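PDB 2PO1: exosome complex component Rrp42, which is probably a non-catalytic component of the archaeal exosome, an RNA-degrading complex, thought to contribute to structuring the active site of its partner Rrp41. Local coordinates for residues N86-P91 with G100-R105; T60-G65 with V143-H148; L152-G157 with V197-A202. All coordinates share one frame; numbering follows the deposited sequence.

Contact 1 (N86-P91 with G100-R105). With nucleotides of chain A.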
ATOM      1  N   ASN C  86      -8.956   5.337 -15.769  1.00 15.09           N
ATOM      2  CA  ASN C  86      -8.611   5.770 -14.436  1.00 15.78           C
ATOM      3  C   ASN C  86      -9.006   7.178 -14.271  1.00 14.27           C
ATOM      4  O   ASN C  86      -8.784   8.010 -15.166  1.00 17.03           O
ATOM      5  CB  ASN C  86      -7.106   5.628 -14.116  1.00 15.90           C
ATOM      6  CG  ASN C  86      -6.808   5.893 -12.669  1.00 19.46           C
ATOM      7  OD1 ASN C  86      -6.114   6.878 -12.315  1.00 25.15           O
ATOM      8  ND2 ASN C  86      -7.260   4.997 -11.804  1.00 22.44           N
ATOM      9  N   VAL C  87      -9.604   7.484 -13.104  1.00 15.22           N
ATOM     10  CA  VAL C  87      -9.972   8.876 -12.781  1.00 11.91           C
ATOM     11  C   VAL C  87      -9.150   9.243 -11.556  1.00 15.30           C
ATOM     12  O   VAL C  87      -9.196   8.547 -10.542  1.00 12.67           O
ATOM     13  CB  VAL C  87     -11.419   8.919 -12.417  1.00 13.69           C
ATOM     14  CG1 VAL C  87     -11.764  10.256 -11.759  1.00  9.53           C
ATOM     15  CG2 VAL C  87     -12.277   8.685 -13.690  1.00  8.68           C
ATOM     16  N   GLU C  88      -8.380  10.307 -11.692  1.00 15.21           N
ATOM     17  CA  GLU C  88      -7.723  10.974 -10.624  1.00 17.06           C
ATOM     18  C   GLU C  88      -8.521  12.210 -10.219  1.00 16.96           C
ATOM     19  O   GLU C  88      -8.756  13.164 -11.003  1.00 16.76           O
ATOM     20  CB  GLU C  88      -6.332  11.367 -11.054  1.00 18.19           C
ATOM     21  CG  GLU C  88      -5.443  10.169 -11.415  1.00 21.37           C
ATOM     22  CD  GLU C  88      -5.128   9.313 -10.197  1.00 26.79           C
ATOM     23  OE1 GLU C  88      -5.430   8.105 -10.182  1.00 31.14           O
ATOM     24  OE2 GLU C  88      -4.641   9.876  -9.224  1.00 28.85           O
ATOM     25  N   LEU C  89      -9.005  12.135  -8.995  1.00 17.34           N
ATOM     26  CA  LEU C  89      -9.702  13.258  -8.323  1.00 17.79           C
ATOM     27  C   LEU C  89      -8.565  13.983  -7.624  1.00 18.22           C
ATOM     28  O   LEU C  89      -8.303  13.755  -6.454  1.00 17.67           O
ATOM     29  CB  LEU C  89     -10.697  12.669  -7.325  1.00 16.68           C
ATOM     30  CG  LEU C  89     -12.133  12.556  -7.850  1.00 17.77           C
ATOM     31  CD1 LEU C  89     -12.395  12.590  -9.352  1.00 14.65           C
ATOM     32  CD2 LEU C  89     -13.000  11.523  -7.147  1.00 18.28           C
ATOM     33  N   VAL C  90      -7.885  14.869  -8.360  1.00 18.44           N
ATOM     34  CA  VAL C  90      -6.652  15.397  -7.853  1.00 21.42           C
ATOM     35  C   VAL C  90      -7.023  16.422  -6.802  1.00 21.31           C
ATOM     36  O   VAL C  90      -8.071  17.087  -6.929  1.00 18.92           O
ATOM     37  CB  VAL C  90      -5.659  15.894  -8.979  1.00 23.21           C
ATOM     38  CG1 VAL C  90      -5.649  14.881 -10.205  1.00 26.70           C
ATOM     39  CG2 VAL C  90      -6.040  17.203  -9.500  1.00 22.85           C
ATOM     40  N   PRO C  91      -6.240  16.479  -5.736  1.00 21.87           N
ATOM     41  CA  PRO C  91      -6.514  17.323  -4.596  1.00 23.02           C
ATOM     42  C   PRO C  91      -6.722  18.776  -5.003  1.00 23.90           C
ATOM     43  O   PRO C  91      -7.501  19.492  -4.354  1.00 24.76           O
ATOM     44  CB  PRO C  91      -5.246  17.152  -3.775  1.00 23.56           C
ATOM     45  CG  PRO C  91      -4.912  15.766  -3.995  1.00 22.38           C
ATOM     46  CD  PRO C  91      -5.029  15.665  -5.475  1.00 23.66           C
ATOM     47  N   GLY C 100      -3.972  10.248  -2.642  1.00 34.64           N
ATOM     48  CA  GLY C 100      -3.956   8.817  -2.350  1.00 34.85           C
ATOM     49  C   GLY C 100      -4.548   8.032  -3.488  1.00 33.21           C
ATOM     50  O   GLY C 100      -4.942   8.606  -4.515  1.00 33.82           O
ATOM     51  N   PRO C 101      -4.673   6.707  -3.317  1.00 32.72           N
ATOM     52  CA  PRO C 101      -5.234   5.897  -4.407  1.00 31.86           C
ATOM     53  C   PRO C 101      -6.702   6.297  -4.670  1.00 30.18           C
ATOM     54  O   PRO C 101      -7.312   6.916  -3.772  1.00 30.17           O
ATOM     55  CB  PRO C 101      -5.120   4.477  -3.840  1.00 32.64           C
ATOM     56  CG  PRO C 101      -5.112   4.675  -2.371  1.00 33.04           C
ATOM     57  CD  PRO C 101      -4.343   5.899  -2.141  1.00 33.39           C
ATOM     58  N   PRO C 102      -7.267   5.974  -5.862  1.00 28.10           N
ATOM     59  CA  PRO C 102      -8.670   6.355  -6.063  1.00 26.44           C
ATOM     60  C   PRO C 102      -9.593   5.902  -4.954  1.00 24.44           C
ATOM     61  O   PRO C 102      -9.485   4.769  -4.477  1.00 26.69           O
ATOM     62  CB  PRO C 102      -9.040   5.703  -7.418  1.00 25.75           C
ATOM     63  CG  PRO C 102      -7.786   5.664  -8.166  1.00 28.69           C
ATOM     64  CD  PRO C 102      -6.734   5.311  -7.072  1.00 28.09           C
ATOM     65  N   ASP C 103     -10.423   6.822  -4.473  1.00 21.93           N
ATOM     66  CA  ASP C 103     -11.404   6.503  -3.483  1.00 20.16           C
ATOM     67  C   ASP C 103     -12.656   5.999  -4.240  1.00 17.81           C
ATOM     68  O   ASP C 103     -12.670   5.929  -5.470  1.00 15.39           O
ATOM     69  CB  ASP C 103     -11.740   7.769  -2.638  1.00 21.23           C
ATOM     70  CG  ASP C 103     -12.615   8.769  -3.412  1.00 21.31           C
ATOM     71  OD1 ASP C 103     -12.558   8.813  -4.644  1.00 24.85           O
ATOM     72  OD2 ASP C 103     -13.378   9.499  -2.793  1.00 25.56           O
ATOM     73  N   GLU C 104     -13.696   5.632  -3.521  1.00 16.97           N
ATOM     74  CA  GLU C 104     -14.878   5.068  -4.184  1.00 17.44           C
ATOM     75  C   GLU C 104     -15.497   6.016  -5.191  1.00 15.96           C
ATOM     76  O   GLU C 104     -16.114   5.594  -6.183  1.00 15.49           O
ATOM     77  CB  GLU C 104     -15.907   4.671  -3.151  1.00 18.30           C
ATOM     78  CG  GLU C 104     -16.470   5.858  -2.333  1.00 19.49           C
ATOM     79  CD  GLU C 104     -17.605   5.457  -1.402  1.00 24.11           C
ATOM     80  OE1 GLU C 104     -17.774   4.250  -1.125  1.00 30.28           O
ATOM     81  OE2 GLU C 104     -18.348   6.353  -0.930  1.00 34.15           O
ATOM     82  N   ARG C 105     -15.376   7.320  -4.982  1.00 16.47           N
ATOM     83  CA  ARG C 105     -15.963   8.245  -5.983  1.00 16.72           C
ATOM     84  C   ARG C 105     -15.220   8.131  -7.271  1.00 15.70           C
ATOM     85  O   ARG C 105     -15.829   8.088  -8.310  1.00 15.02           O
ATOM     86  CB  ARG C 105     -15.936   9.713  -5.535  1.00 17.23           C
ATOM     87  CG  ARG C 105     -16.792   9.981  -4.311  1.00 17.76           C
ATOM     88  CD  ARG C 105     -16.441  11.312  -3.613  1.00 21.80           C
ATOM     89  NE  ARG C 105     -15.024  11.390  -3.231  1.00 22.85           N
ATOM     90  CZ  ARG C 105     -14.421  12.499  -2.836  1.00 27.60           C
ATOM     91  NH1 ARG C 105     -15.121  13.623  -2.740  1.00 27.22           N
ATOM     92  NH2 ARG C 105     -13.120  12.488  -2.523  1.00 25.82           N
TER
ATOM     93  P     A A   4       0.602   6.783  -0.557  1.00124.25           P
ATOM     94  OP1   A A   4       1.353   7.407   0.560  1.00133.23           O
ATOM     95  OP2   A A   4      -0.666   6.048  -0.273  1.00114.41           O
ATOM     96  O5'   A A   4       1.619   5.737  -1.252  1.00127.28           O
ATOM     97  C5'   A A   4       1.564   5.356  -2.643  1.00121.39           C
ATOM     98  C4'   A A   4       0.633   4.175  -2.910  1.00110.45           C
ATOM     99  O4'   A A   4      -0.776   4.546  -2.747  1.00100.11           O
ATOM    100  C3'   A A   4       0.783   3.565  -4.307  1.00108.58           C
ATOM    101  O3'   A A   4       1.305   2.230  -4.213  1.00111.66           O
ATOM    102  C2'   A A   4      -0.638   3.584  -4.900  1.00 97.72           C
ATOM    103  O2'   A A   4      -1.207   2.282  -4.922  1.00 94.00           O
ATOM    104  C1'   A A   4      -1.439   4.558  -4.009  1.00 91.32           C
ATOM    105  N9    A A   4      -1.552   5.963  -4.513  1.00 90.94           N
ATOM    106  C8    A A   4      -0.945   7.149  -3.959  1.00 96.67           C
ATOM    107  N7    A A   4      -1.176   8.281  -4.592  1.00 96.31           N
ATOM    108  C5    A A   4      -2.016   7.812  -5.658  1.00 90.57           C
ATOM    109  C6    A A   4      -2.639   8.515  -6.714  1.00 89.00           C
ATOM    110  N6    A A   4      -2.472   9.869  -6.820  1.00 93.05           N
ATOM    111  N1    A A   4      -3.437   7.752  -7.613  1.00 83.56           N
ATOM    112  C2    A A   4      -3.581   6.396  -7.483  1.00 78.30           C
ATOM    113  N3    A A   4      -3.038   5.623  -6.541  1.00 78.22           N
ATOM    114  C4    A A   4      -2.263   6.397  -5.641  1.00 85.50           C
TER
HETATM  115  O   HOH W   1      -6.510   8.861  -6.988  1.00 35.66           O
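Glu88 and Pro102 meet where strand 82-89, an outermost strand, within this chain, of the mixed five-stranded sheet in the RNase PH fold, lies across from the turn leading into helix 104-118; an RNA adenine sits beside them. Along Glu88, CB rests 3.7 Å from Val90 CG1. CG, anti to the carbonyl carbon (chi1 -62°), comes within 4.2 Å of His144 ND1. The chain then bends (chi2 -67°), and the carboxylate reaches both turn and base. OE1 lies 3.9 Å from Pro102 CG. OE2 accepts a hydrogen bond from N6 of A4 of chain A (3.2 Å, 136° at the hydrogen), and also takes one from a water at 3.1 Å. The same water donates to Gly100 O at 2.9 Å, bridging strand and turn. An alanine in place of Glu88 would probably leave the adenine amino group without this acceptor and the water held from the Gly100 side with its other mate gone. Pro102 CD and the Pro101 ring add apolar contact to the nucleotide. Farther along, Leu89 reaches over the helix start: CD2 lies 3.7 Å from Asp103 OD1 and 3.8 Å from Arg105 CB. Asp103 is the N-cap residue, its OD1 accepting from Ala106 N. Its OD2 forms a salt bridge with Arg105, presenting a syn lone pair to NE almost within the guanidinium plane.

Contact 2 (T60-G65 with V143-H148)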
ATOM      1  N   THR C  60     -16.853  23.155 -13.706  1.00 21.02           N
ATOM      2  CA  THR C  60     -16.264  21.837 -13.597  1.00 19.77           C
ATOM      3  C   THR C  60     -15.317  21.667 -14.780  1.00 20.35           C
ATOM      4  O   THR C  60     -15.689  21.882 -15.929  1.00 18.60           O
ATOM      5  CB  THR C  60     -17.343  20.717 -13.662  1.00 19.97           C
ATOM      6  OG1 THR C  60     -18.006  20.632 -12.402  1.00 20.74           O
ATOM      7  CG2 THR C  60     -16.711  19.382 -13.969  1.00 16.63           C
ATOM      8  N   GLN C  61     -14.073  21.265 -14.522  1.00 19.36           N
ATOM      9  CA  GLN C  61     -13.138  21.070 -15.637  1.00 19.07           C
ATOM     10  C   GLN C  61     -12.510  19.754 -15.485  1.00 18.79           C
ATOM     11  O   GLN C  61     -12.016  19.436 -14.414  1.00 18.49           O
ATOM     12  CB  GLN C  61     -12.015  22.067 -15.539  1.00 18.65           C
ATOM     13  CG  GLN C  61     -12.541  23.432 -15.419  1.00 26.33           C
ATOM     14  CD  GLN C  61     -11.580  24.413 -15.982  1.00 27.46           C
ATOM     15  OE1 GLN C  61     -10.932  24.130 -16.978  1.00 29.50           O
ATOM     16  NE2 GLN C  61     -11.470  25.560 -15.355  1.00 31.77           N
ATOM     17  N   VAL C  62     -12.463  18.977 -16.563  1.00 19.14           N
ATOM     18  CA  VAL C  62     -11.741  17.750 -16.461  1.00 17.32           C
ATOM     19  C   VAL C  62     -10.894  17.560 -17.713  1.00 17.27           C
ATOM     20  O   VAL C  62     -11.300  17.941 -18.802  1.00 17.09           O
ATOM     21  CB  VAL C  62     -12.670  16.557 -16.218  1.00 18.19           C
ATOM     22  CG1 VAL C  62     -13.973  16.950 -15.563  1.00 19.01           C
ATOM     23  CG2 VAL C  62     -12.842  15.801 -17.406  1.00 20.57           C
ATOM     24  N   LEU C  63      -9.675  17.071 -17.537  1.00 16.58           N
ATOM     25  CA  LEU C  63      -8.802  16.798 -18.660  1.00 15.65           C
ATOM     26  C   LEU C  63      -8.713  15.339 -18.781  1.00 17.20           C
ATOM     27  O   LEU C  63      -8.412  14.631 -17.764  1.00 17.16           O
ATOM     28  CB  LEU C  63      -7.379  17.170 -18.268  1.00 18.00           C
ATOM     29  CG  LEU C  63      -6.457  17.900 -19.212  1.00 18.37           C
ATOM     30  CD1 LEU C  63      -4.964  17.902 -18.693  1.00 16.40           C
ATOM     31  CD2 LEU C  63      -6.655  17.600 -20.759  1.00 20.95           C
ATOM     32  N   VAL C  64      -8.812  14.848 -20.004  1.00 17.46           N
ATOM     33  CA  VAL C  64      -8.551  13.436 -20.221  1.00 17.23           C
ATOM     34  C   VAL C  64      -7.471  13.312 -21.226  1.00 17.91           C
ATOM     35  O   VAL C  64      -7.434  14.048 -22.251  1.00 18.79           O
ATOM     36  CB  VAL C  64      -9.831  12.682 -20.753  1.00 18.34           C
ATOM     37  CG1 VAL C  64      -9.500  11.229 -21.205  1.00 15.86           C
ATOM     38  CG2 VAL C  64     -10.804  12.680 -19.697  1.00 11.79           C
ATOM     39  N   GLY C  65      -6.538  12.428 -20.923  1.00 17.97           N
ATOM     40  CA  GLY C  65      -5.443  12.148 -21.860  1.00 18.08           C
ATOM     41  C   GLY C  65      -5.582  10.700 -22.277  1.00 19.51           C
ATOM     42  O   GLY C  65      -5.991   9.861 -21.465  1.00 18.75           O
ATOM     43  N   VAL C 143      -8.002  10.187 -16.635  1.00 14.00           N
ATOM     44  CA  VAL C 143      -8.936  11.296 -16.413  1.00 14.08           C
ATOM     45  C   VAL C 143      -8.357  12.021 -15.233  1.00 14.43           C
ATOM     46  O   VAL C 143      -8.192  11.413 -14.140  1.00 12.86           O
ATOM     47  CB  VAL C 143     -10.325  10.873 -15.977  1.00 15.00           C
ATOM     48  CG1 VAL C 143     -11.165  12.156 -15.686  1.00 13.05           C
ATOM     49  CG2 VAL C 143     -10.998   9.917 -17.020  1.00 11.34           C
ATOM     50  N   HIS C 144      -7.994  13.281 -15.481  1.00 14.03           N
ATOM     51  CA  HIS C 144      -7.487  14.163 -14.498  1.00 14.53           C
ATOM     52  C   HIS C 144      -8.552  15.228 -14.215  1.00 16.99           C
ATOM     53  O   HIS C 144      -8.749  16.192 -15.018  1.00 16.12           O
ATOM     54  CB  HIS C 144      -6.221  14.825 -15.048  1.00 14.38           C
ATOM     55  CG  HIS C 144      -5.080  14.803 -14.099  1.00 13.79           C
ATOM     56  ND1 HIS C 144      -4.562  13.633 -13.604  1.00 15.89           N
ATOM     57  CD2 HIS C 144      -4.291  15.798 -13.621  1.00 14.27           C
ATOM     58  CE1 HIS C 144      -3.558  13.909 -12.793  1.00 17.88           C
ATOM     59  NE2 HIS C 144      -3.343  15.210 -12.831  1.00 17.87           N
ATOM     60  N   VAL C 145      -9.262  15.077 -13.096  1.00 16.45           N
ATOM     61  CA  VAL C 145     -10.346  16.062 -12.801  1.00 16.00           C
ATOM     62  C   VAL C 145      -9.589  17.284 -12.263  1.00 16.28           C
ATOM     63  O   VAL C 145      -8.800  17.121 -11.345  1.00 16.31           O
ATOM     64  CB  VAL C 145     -11.395  15.507 -11.830  1.00 15.30           C
ATOM     65  CG1 VAL C 145     -12.282  16.645 -11.266  1.00 13.16           C
ATOM     66  CG2 VAL C 145     -12.237  14.462 -12.537  1.00 12.15           C
ATOM     67  N   LEU C 146      -9.752  18.453 -12.903  1.00 15.50           N
ATOM     68  CA  LEU C 146      -8.997  19.657 -12.533  1.00 17.00           C
ATOM     69  C   LEU C 146      -9.788  20.637 -11.663  1.00 17.65           C
ATOM     70  O   LEU C 146      -9.187  21.424 -10.984  1.00 18.75           O
ATOM     71  CB  LEU C 146      -8.511  20.430 -13.752  1.00 17.15           C
ATOM     72  CG  LEU C 146      -7.656  19.681 -14.756  1.00 16.43           C
ATOM     73  CD1 LEU C 146      -7.429  20.591 -15.916  1.00 18.79           C
ATOM     74  CD2 LEU C 146      -6.332  19.196 -14.085  1.00 15.19           C
ATOM     75  N   ASP C 147     -11.122  20.579 -11.669  1.00 16.95           N
ATOM     76  CA  ASP C 147     -11.911  21.524 -10.861  1.00 19.35           C
ATOM     77  C   ASP C 147     -13.249  20.875 -10.756  1.00 18.33           C
ATOM     78  O   ASP C 147     -13.858  20.623 -11.759  1.00 19.23           O
ATOM     79  CB  ASP C 147     -12.085  22.849 -11.606  1.00 19.09           C
ATOM     80  CG  ASP C 147     -12.042  24.060 -10.695  1.00 23.96           C
ATOM     81  OD1 ASP C 147     -12.049  25.173 -11.257  1.00 26.65           O
ATOM     82  OD2 ASP C 147     -11.977  23.943  -9.446  1.00 22.41           O
ATOM     83  N   HIS C 148     -13.683  20.593  -9.542  1.00 19.10           N
ATOM     84  CA  HIS C 148     -14.911  19.871  -9.306  1.00 17.31           C
ATOM     85  C   HIS C 148     -15.962  20.904  -8.931  1.00 18.62           C
ATOM     86  O   HIS C 148     -15.948  21.490  -7.825  1.00 18.81           O
ATOM     87  CB  HIS C 148     -14.672  18.867  -8.179  1.00 17.45           C
ATOM     88  CG  HIS C 148     -15.923  18.223  -7.688  1.00 17.86           C
ATOM     89  ND1 HIS C 148     -17.101  18.249  -8.403  1.00 17.72           N
ATOM     90  CD2 HIS C 148     -16.180  17.531  -6.551  1.00 21.60           C
ATOM     91  CE1 HIS C 148     -18.025  17.600  -7.724  1.00 20.46           C
ATOM     92  NE2 HIS C 148     -17.491  17.152  -6.600  1.00 18.61           N
TER
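Gln61 O is gripped by two backbone donors, Leu146 N at 2.9 Å and Asp147 N at 3.1 Å, the mark of a classic beta bulge between antiparallel strands 60-71 and 135-147 of the central mixed sheet. Asp147 N meets the oxygen on a lone pair, in the carbonyl plane, whereas Leu146 N is tilted 24° from it. Beyond the bulge the pairing is regular: Leu63 and His144 form a hydrogen-bonded pair with both N-H groups used, His144 N to Leu63 O being 2.7 Å. On the face of Val62, Val64, Val143 and Val145, Val64 CG2 touches Val143 CG2 at 3.9 Å, and helix 152-166 covers these valines through Ala155, Ala159, Ile156 and Leu152. The other face belongs to Gln61, Leu63, His144 and Asp147 and meets another protein chain of the assembly. There the side chains of Gln61 and Asp147 run side by side in the same direction, CG of the first 3.9 Å from CB of the second. The Asp147 carboxylate bonds to a polar side chain and the backbone of that neighbouring chain, and His144 NE2 to one of its acidic side chains. Leu146, the extra residue of the bulge, lays CD1 4.2 Å from Leu63 CB. At the far end Asp147 O accepts from Gln61 N at 2.8 Å and takes a CA-H...O contact from Thr60 CA at 3.3 Å.

Contact 3 (L152-G157 with V197-A202)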
ATOM      1  N   LEU C 152     -19.093  15.559 -12.299  1.00 16.01           N
ATOM      2  CA  LEU C 152     -17.928  14.953 -12.822  1.00 14.93           C
ATOM      3  C   LEU C 152     -18.271  13.854 -13.815  1.00 16.18           C
ATOM      4  O   LEU C 152     -17.602  13.683 -14.803  1.00 17.17           O
ATOM      5  CB  LEU C 152     -17.094  14.364 -11.654  1.00 15.31           C
ATOM      6  CG  LEU C 152     -16.606  15.366 -10.616  1.00 14.29           C
ATOM      7  CD1 LEU C 152     -15.809  14.656  -9.525  1.00 17.05           C
ATOM      8  CD2 LEU C 152     -15.789  16.448 -11.349  1.00 16.20           C
ATOM      9  N   MET C 153     -19.298  13.053 -13.543  1.00 16.56           N
ATOM     10  CA  MET C 153     -19.573  11.938 -14.385  1.00 16.01           C
ATOM     11  C   MET C 153     -19.732  12.356 -15.839  1.00 16.62           C
ATOM     12  O   MET C 153     -19.076  11.818 -16.735  1.00 15.79           O
ATOM     13  CB  MET C 153     -20.826  11.239 -13.881  1.00 17.56           C
ATOM     14  CG  MET C 153     -21.154  10.078 -14.744  1.00 19.76           C
ATOM     15  SD  MET C 153     -20.201   8.688 -14.252  1.00 22.16           S
ATOM     16  CE  MET C 153     -20.949   8.300 -12.651  1.00 22.47           C
ATOM     17  N   ASP C 154     -20.542  13.361 -16.103  1.00 16.67           N
ATOM     18  CA  ASP C 154     -20.767  13.718 -17.499  1.00 19.26           C
ATOM     19  C   ASP C 154     -19.551  14.393 -18.057  1.00 19.02           C
ATOM     20  O   ASP C 154     -19.159  14.167 -19.181  1.00 18.53           O
ATOM     21  CB  ASP C 154     -21.955  14.639 -17.664  1.00 19.10           C
ATOM     22  CG  ASP C 154     -23.250  14.008 -17.227  1.00 22.47           C
ATOM     23  OD1 ASP C 154     -23.186  12.912 -16.693  1.00 20.56           O
ATOM     24  OD2 ASP C 154     -24.356  14.606 -17.425  1.00 17.63           O
ATOM     25  N   ALA C 155     -18.949  15.244 -17.262  1.00 19.48           N
ATOM     26  CA  ALA C 155     -17.768  15.970 -17.742  1.00 18.83           C
ATOM     27  C   ALA C 155     -16.692  14.949 -18.091  1.00 17.88           C
ATOM     28  O   ALA C 155     -16.054  15.086 -19.112  1.00 18.26           O
ATOM     29  CB  ALA C 155     -17.289  16.925 -16.684  1.00 18.49           C
ATOM     30  N   ILE C 156     -16.519  13.901 -17.250  1.00 17.05           N
ATOM     31  CA  ILE C 156     -15.496  12.906 -17.492  1.00 15.68           C
ATOM     32  C   ILE C 156     -15.865  12.055 -18.701  1.00 16.70           C
ATOM     33  O   ILE C 156     -15.021  11.765 -19.524  1.00 18.32           O
ATOM     34  CB  ILE C 156     -15.231  11.976 -16.256  1.00 14.37           C
ATOM     35  CG1 ILE C 156     -14.583  12.747 -15.102  1.00 16.12           C
ATOM     36  CG2 ILE C 156     -14.363  10.813 -16.704  1.00  9.97           C
ATOM     37  CD1 ILE C 156     -14.777  12.096 -13.822  1.00 14.81           C
ATOM     38  N   GLY C 157     -17.139  11.682 -18.887  1.00 18.03           N
ATOM     39  CA  GLY C 157     -17.468  10.871 -20.047  1.00 17.37           C
ATOM     40  C   GLY C 157     -17.350  11.643 -21.361  1.00 18.61           C
ATOM     41  O   GLY C 157     -16.960  11.092 -22.391  1.00 18.40           O
ATOM     42  N   VAL C 197     -22.395   9.249 -24.315  1.00 23.67           N
ATOM     43  CA  VAL C 197     -22.336  10.503 -23.578  1.00 22.76           C
ATOM     44  C   VAL C 197     -23.129  10.226 -22.321  1.00 21.58           C
ATOM     45  O   VAL C 197     -24.271   9.786 -22.418  1.00 23.13           O
ATOM     46  CB  VAL C 197     -22.990  11.647 -24.415  1.00 23.49           C
ATOM     47  CG1 VAL C 197     -23.234  12.867 -23.567  1.00 24.27           C
ATOM     48  CG2 VAL C 197     -22.096  12.020 -25.578  1.00 23.90           C
ATOM     49  N   PRO C 198     -22.511  10.397 -21.127  1.00 20.19           N
ATOM     50  CA  PRO C 198     -23.394  10.201 -19.969  1.00 19.87           C
ATOM     51  C   PRO C 198     -24.182  11.461 -19.773  1.00 20.59           C
ATOM     52  O   PRO C 198     -23.645  12.581 -19.949  1.00 20.51           O
ATOM     53  CB  PRO C 198     -22.446  10.002 -18.779  1.00 16.72           C
ATOM     54  CG  PRO C 198     -21.067  10.094 -19.313  1.00 18.67           C
ATOM     55  CD  PRO C 198     -21.135  10.735 -20.707  1.00 19.09           C
ATOM     56  N   VAL C 199     -25.463  11.292 -19.468  1.00 19.89           N
ATOM     57  CA  VAL C 199     -26.197  12.431 -18.994  1.00 19.79           C
ATOM     58  C   VAL C 199     -26.657  12.140 -17.583  1.00 19.05           C
ATOM     59  O   VAL C 199     -27.175  11.077 -17.333  1.00 22.27           O
ATOM     60  CB  VAL C 199     -27.352  12.717 -19.946  1.00 20.65           C
ATOM     61  CG1 VAL C 199     -28.234  13.743 -19.356  1.00 21.23           C
ATOM     62  CG2 VAL C 199     -26.773  13.163 -21.337  1.00 17.31           C
ATOM     63  N   THR C 200     -26.480  13.082 -16.667  1.00 18.81           N
ATOM     64  CA  THR C 200     -26.664  12.813 -15.254  1.00 18.14           C
ATOM     65  C   THR C 200     -27.669  13.767 -14.663  1.00 19.10           C
ATOM     66  O   THR C 200     -27.669  14.921 -14.984  1.00 18.72           O
ATOM     67  CB  THR C 200     -25.321  12.911 -14.530  1.00 18.74           C
ATOM     68  OG1 THR C 200     -24.533  11.770 -14.878  1.00 16.57           O
ATOM     69  CG2 THR C 200     -25.519  12.957 -13.088  1.00 14.27           C
ATOM     70  N   PHE C 201     -28.591  13.233 -13.871  1.00 20.24           N
ATOM     71  CA  PHE C 201     -29.638  14.025 -13.210  1.00 21.09           C
ATOM     72  C   PHE C 201     -29.462  13.939 -11.709  1.00 21.37           C
ATOM     73  O   PHE C 201     -29.128  12.870 -11.192  1.00 23.52           O
ATOM     74  CB  PHE C 201     -31.045  13.488 -13.568  1.00 20.73           C
ATOM     75  CG  PHE C 201     -31.296  13.420 -15.050  1.00 22.49           C
ATOM     76  CD1 PHE C 201     -30.699  12.417 -15.831  1.00 23.73           C
ATOM     77  CD2 PHE C 201     -32.090  14.373 -15.669  1.00 24.24           C
ATOM     78  CE1 PHE C 201     -30.892  12.388 -17.218  1.00 22.81           C
ATOM     79  CE2 PHE C 201     -32.290  14.335 -17.059  1.00 25.69           C
ATOM     80  CZ  PHE C 201     -31.681  13.353 -17.824  1.00 21.10           C
ATOM     81  N   ALA C 202     -29.715  15.046 -11.010  1.00 22.70           N
ATOM     82  CA  ALA C 202     -29.830  15.040  -9.548  1.00 22.61           C
ATOM     83  C   ALA C 202     -31.305  15.007  -9.244  1.00 23.59           C
ATOM     84  O   ALA C 202     -32.061  15.735  -9.840  1.00 23.23           O
ATOM     85  CB  ALA C 202     -29.216  16.289  -8.979  1.00 23.55           C
TER
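The carboxylate of Asp154 lies against the backbone of Pro198 to Thr200 in strand 197-204, with Pro198 O over one face, 3.1 Å from Asp154 CG. That oxygen is an acceptor like the carboxylate itself, so the approach is packing and not a bond. Around the rim, Thr200 OG1 donates to Asp154 OD1 at 2.5 Å, reaching it on the syn side but 24° out of the carboxylate plane. Asp154 OD2 receives a weak bond from Thr200 N at 2.7 Å, its N-H...acceptor angle only 126°. OD2 has further donors in Tyr36 OH and Asn151 ND2, and Thr200 OG1 is also hydrogen-bonded to Thr225 OG1, so the buried carboxylate is held by several groups and is probably restrained from turning. In the RNase PH fold this joins helix 152-166, which packs on the mixed sheet, to strand 197-204 of the antiparallel four-stranded sheet. Helix and strand segments run nearly antiparallel (166°), with axes 7.1 Å apart at their closest. Such closeness suits the Pro198 ring, which packs beside the helix backbone: its CG is 3.7 Å from Met153 O and its CD 3.7 Å from Gly157 CA. A side chain at Gly157 would point toward the strand, and a CB there would collide with Pro198 CG. Met153 meets the ring at CB, its CG, anti to the backbone N, 4.2 Å from Pro198 CB. The same CG lies 3.8 Å from Thr200 OG1, the two side chains crossing at about a right angle.

From the N terminus, residues 60-65 come first, but contact 2 closes only when 143-148 pairs with them. Inside that long loop contact 1 makes a short one, 86-91 returning to 100-105, so it is nested within contact 2. Contact 3 follows in series: helix 152-166 starts just after strand 135-147, and 197-202 returns to it much later. Strand 82-89 lies beside strand 135-147 in the mixed sheet, Asn86 and Glu88 bonding to Val143. Leu89 and Val87 of contact 1 pack on Leu152 and Ile156 of helix 152-166, and contact 3 carries the connection on to the four-stranded antiparallel sheet.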